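Local coordinates for protein HcgB (Methanococcus maripaludis, PDB 5D5P) that probably acts as a guanylyltransferase that joins a GMP unit to a pyridinol precursor during biosynthesis of the [Fe]-hydrogenase cofactor, at residues Pro81-Asn84 / Lys85-Ala89; Met116-Lys119 / Gly120-Leu123. One frame throughout, in Å; residues are numbered along the deposited sequence.

Contact 1 (81-84 with 85-89) is the opening of helix 81-92, and contact 2 (116-119 with 120-123) is the turn end of the hairpin made by strands 111-117 and 122-128. Each is local, held by bonds between near neighbours in sequence, yet their centres lie only about 11 Å apart and the two meet through apolar side chains. L87 CD2 of the helix comes to 3.8 Å from M116 CE, while L83 CD1 lies 4.0 Å from I122 CD1. Together they illustrate a common principle of alpha/beta folds: a helix and a hairpin, each shaped by its own short-range bonds, join by apolar packing of helix on sheet.

Contact 1: Pro81-Asn84 / Lys85-Ala89; sequences PALN and KGLIA
K85 N reaches back to P81 O at 2.9 Å and sets the pattern for this start of helix 81-92. Three further bonds between residues four apart follow in order: G86 N to A82 O, L87 N to L83 O at 3.0 Å, and I88 N to N84 O at 3.1 Å. These four bonds wind 81-84 and 85-89 into a single run of alpha helix.

Around this backbone the aliphatic side chains lean back over the preceding turn. L87 takes its CG beside its own backbone N and anti to the carbonyl carbon (chi1 -68°), a choice that brings CG to 3.5 Å from L83 O. From there its CD1 branch meets L83 CG at 4.2 Å, the two leucines crossing at a slant. L83, with CG anti to the backbone N (chi1 173°), offers that carbon to the L87 branch. The gamma carbons of K85 and I88 also pack against carbonyls one turn earlier: K85 CG rests 3.3 Å from P81 O, and I88 CG1 sits 3.4 Å from N84 O.

Polar side-chain ends play a smaller part within the helix. N84 OD1 lies 3.7 Å from L87 CD1, an amide oxygen against a methyl, while the opposite end of the same amide is engaged elsewhere, ND2 donating to T78 OG1. The K85 chain runs on extended beyond CG, and its NZ makes a weak hydrogen bond to R101 O.

The helix lies against the mixed sheet. A82, L83 and L87 pack on L112, L114 and M116 of strand 111-117, while P81, K85 and A89 touch strand 97-103; L83 also meets M80 of the second subunit.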
loop_
_atom_site.group_PDB
_atom_site.type_symbol
_atom_site.label_atom_id
_atom_site.label_comp_id
_atom_site.label_asym_id
_atom_site.label_seq_id
_atom_site.Cartn_x
_atom_site.Cartn_y
_atom_site.Cartn_z
ATOM N N PRO A 81 5.133 3.506 -7.716
ATOM C CA PRO A 81 6.528 3.163 -7.979
ATOM C C PRO A 81 6.985 1.899 -7.241
ATOM O O PRO A 81 7.592 1.048 -7.908
ATOM C CB PRO A 81 7.282 4.412 -7.520
ATOM C CG PRO A 81 6.269 5.543 -7.862
ATOM C CD PRO A 81 4.984 4.935 -7.365
ATOM N N ALA A 82 6.696 1.759 -5.939
ATOM C CA ALA A 82 7.128 0.542 -5.235
ATOM C C ALA A 82 6.667 -0.711 -5.982
ATOM O O ALA A 82 7.448 -1.637 -6.197
ATOM C CB ALA A 82 6.568 0.522 -3.791
ATOM N N LEU A 83 5.409 -0.720 -6.402
ATOM C CA LEU A 83 4.859 -1.884 -7.073
ATOM C C LEU A 83 5.605 -2.145 -8.383
ATOM O O LEU A 83 5.998 -3.276 -8.684
ATOM C CB LEU A 83 3.366 -1.703 -7.342
ATOM C CG LEU A 83 2.753 -2.814 -8.202
ATOM C CD1 LEU A 83 2.637 -4.136 -7.437
ATOM C CD2 LEU A 83 1.391 -2.389 -8.748
ATOM N N ASN A 84 5.804 -1.098 -9.158
ATOM C CA ASN A 84 6.407 -1.309 -10.465
ATOM C C ASN A 84 7.889 -1.653 -10.384
ATOM O O ASN A 84 8.407 -2.305 -11.299
ATOM C CB ASN A 84 6.107 -0.098 -11.366
ATOM C CG ASN A 84 4.636 -0.122 -11.833
ATOM O OD1 ASN A 84 4.185 -1.104 -12.427
ATOM N ND2 ASN A 84 3.879 0.898 -11.494
ATOM N N LYS A 85 8.575 -1.245 -9.308
ATOM C CA LYS A 85 9.960 -1.711 -9.093
ATOM C C LYS A 85 9.939 -3.221 -8.875
ATOM O O LYS A 85 10.787 -3.951 -9.379
ATOM C CB LYS A 85 10.589 -1.035 -7.884
ATOM C CG LYS A 85 10.868 0.432 -8.068
ATOM C CD LYS A 85 11.742 0.913 -6.916
ATOM C CE LYS A 85 11.627 2.421 -6.758
ATOM N NZ LYS A 85 12.473 2.944 -5.640
ATOM N N GLY A 86 8.955 -3.665 -8.100
ATOM C CA GLY A 86 8.796 -5.087 -7.840
ATOM C C GLY A 86 8.545 -5.864 -9.114
ATOM O O GLY A 86 9.094 -6.956 -9.304
ATOM N N LEU A 87 7.729 -5.304 -10.007
ATOM C CA LEU A 87 7.406 -6.015 -11.237
ATOM C C LEU A 87 8.589 -6.096 -12.173
ATOM O O LEU A 87 8.706 -7.048 -12.947
ATOM C CB LEU A 87 6.222 -5.346 -11.944
ATOM C CG LEU A 87 4.945 -5.544 -11.118
ATOM C CD1 LEU A 87 3.826 -4.739 -11.749
ATOM C CD2 LEU A 87 4.586 -7.045 -11.085
ATOM N N ILE A 88 9.501 -5.126 -12.106
ATOM C CA ILE A 88 10.730 -5.270 -12.896
ATOM C C ILE A 88 11.476 -6.518 -12.466
ATOM O O ILE A 88 11.966 -7.278 -13.305
ATOM C CB ILE A 88 11.661 -4.047 -12.742
ATOM C CG1 ILE A 88 11.011 -2.851 -13.398
ATOM C CG2 ILE A 88 13.024 -4.323 -13.374
ATOM C CD1 ILE A 88 11.742 -1.525 -13.143
ATOM N N ALA A 89 11.551 -6.748 -11.151
ATOM C CA ALA A 89 12.241 -7.942 -10.670
ATOM C C ALA A 89 11.468 -9.207 -11.049
ATOM O O ALA A 89 12.042 -10.186 -11.523
ATOM C CB ALA A 89 12.466 -7.866 -9.132
#

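Contact 2: Met116-Lys119 / Gly120-Leu123; sequences MDKK and GRIL
D117 OD1 is gripped by two backbone amides that reach it from opposite faces of the carboxylate plane, R121 N at 3.0 Å and K119 N at 3.0 Å. The K119 bond makes an Asx turn, set within a beta hairpin whose type I turn, D117 to G120, runs into a G1 bulge at G120. G120 N closes the turn onto D117 O at 2.9 Å, and D117 N bonds to R121 O across the bulge. With its positive phi (90°), G120 takes a conformation in which a CB would clash with K119 O.

The other carboxylate oxygen carries a salt bridge. R121 presents its NE and NH2 side, and both nitrogens converge on D117 OD2, NE at 2.8 Å and NH2 at 2.7 Å. OD2 lies close to the guanidinium plane, although the two flat groups are turned 49° apart. D117 places its CG between backbone N and carbonyl carbon (chi1 80°), which folds the carboxylate back over the turn. K119 runs alongside the arginine, its CD centred over one guanidinium face at 3.6 Å.

Replacing D117 by an alanine would probably leave the R121 guanidinium without the carboxylate that its NE and NH2 grip, and the amides of K119 and R121 without their shared acceptor.

Nearby, I3 of helix 3-15 touches both D117 and R121, and K119 O accepts a hydrogen bond from R79 of the second subunit. At the strand end, M116 and I122 form a non-hydrogen-bonded antiparallel pair, their side chains lying side by side with M116 CG 4.1 Å from I122 CG1, while M116 bends at its last torsion to set CE 3.6 Å from G120 O.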
loop_
_atom_site.group_PDB
_atom_site.type_symbol
_atom_site.label_atom_id
_atom_site.label_comp_id
_atom_site.label_asym_id
_atom_site.label_seq_id
_atom_site.Cartn_x
_atom_site.Cartn_y
_atom_site.Cartn_z
ATOM N N MET A 116 6.308 -9.584 -2.578
ATOM C CA MET A 116 5.597 -10.131 -3.720
ATOM C C MET A 116 6.093 -11.537 -4.067
ATOM O O MET A 116 7.249 -11.890 -3.797
ATOM C CB MET A 116 5.757 -9.191 -4.906
ATOM C CG MET A 116 5.086 -7.829 -4.644
ATOM S SD MET A 116 5.701 -6.557 -5.785
ATOM C CE MET A 116 5.300 -7.202 -7.388
ATOM N N ASP A 117 5.238 -12.351 -4.688
ATOM C CA ASP A 117 5.698 -13.687 -5.046
ATOM C C ASP A 117 6.142 -13.708 -6.517
ATOM O O ASP A 117 6.254 -12.665 -7.164
ATOM C CB ASP A 117 4.615 -14.751 -4.770
ATOM C CG ASP A 117 3.544 -14.826 -5.858
ATOM O OD1 ASP A 117 3.429 -13.915 -6.690
ATOM O OD2 ASP A 117 2.867 -15.873 -5.945
ATOM N N LYS A 118 6.402 -14.904 -7.026
ATOM C CA LYS A 118 7.030 -15.041 -8.340
ATOM C C LYS A 118 6.177 -14.545 -9.487
ATOM O O LYS A 118 6.702 -14.318 -10.576
ATOM C CB LYS A 118 7.411 -16.507 -8.576
ATOM C CG LYS A 118 6.224 -17.434 -8.487
ATOM C CD LYS A 118 6.625 -18.891 -8.713
ATOM C CE LYS A 118 5.457 -19.819 -8.407
ATOM N NZ LYS A 118 4.254 -19.451 -9.203
ATOM N N LYS A 119 4.874 -14.391 -9.247
ATOM C CA LYS A 119 3.938 -13.848 -10.258
ATOM C C LYS A 119 3.610 -12.383 -10.065
ATOM O O LYS A 119 2.825 -11.822 -10.812
ATOM C CB LYS A 119 2.598 -14.608 -10.230
ATOM C CG LYS A 119 2.687 -16.058 -10.648
ATOM C CD LYS A 119 1.314 -16.702 -10.714
ATOM C CE LYS A 119 1.382 -18.053 -11.399
ATOM N NZ LYS A 119 0.119 -18.788 -11.256
ATOM N N GLY A 120 4.171 -11.784 -9.032
ATOM C CA GLY A 120 3.865 -10.390 -8.729
ATOM C C GLY A 120 2.674 -10.207 -7.790
ATOM O O GLY A 120 2.271 -9.066 -7.489
ATOM N N ARG A 121 2.147 -11.312 -7.269
ATOM C CA ARG A 121 1.062 -11.206 -6.286
ATOM C C ARG A 121 1.558 -10.629 -4.979
ATOM O O ARG A 121 2.636 -10.968 -4.516
ATOM C CB ARG A 121 0.428 -12.576 -6.042
ATOM C CG ARG A 121 -0.202 -13.117 -7.287
ATOM C CD ARG A 121 -0.787 -14.520 -7.095
ATOM N NE ARG A 121 0.277 -15.509 -6.975
ATOM C CZ ARG A 121 0.157 -16.799 -7.291
ATOM N NH1 ARG A 121 -1.023 -17.312 -7.700
ATOM N NH2 ARG A 121 1.220 -17.595 -7.179
ATOM N N ILE A 122 0.741 -9.769 -4.374
ATOM C CA ILE A 122 1.181 -9.067 -3.174
ATOM C C ILE A 122 0.808 -9.842 -1.916
ATOM O O ILE A 122 -0.364 -10.117 -1.685
ATOM C CB ILE A 122 0.554 -7.662 -3.121
ATOM C CG1 ILE A 122 1.123 -6.818 -4.260
ATOM C CG2 ILE A 122 0.840 -6.982 -1.770
ATOM C CD1 ILE A 122 0.277 -5.580 -4.526
ATOM N N LEU A 123 1.812 -10.177 -1.100
ATOM C CA LEU A 123 1.595 -11.026 0.069
ATOM C C LEU A 123 1.395 -10.212 1.348
ATOM O O LEU A 123 0.590 -10.550 2.192
ATOM C CB LEU A 123 2.777 -11.991 0.245
ATOM C CG LEU A 123 3.146 -12.798 -0.994
ATOM C CD1 LEU A 123 4.279 -13.735 -0.643
ATOM C CD2 LEU A 123 1.936 -13.630 -1.436
#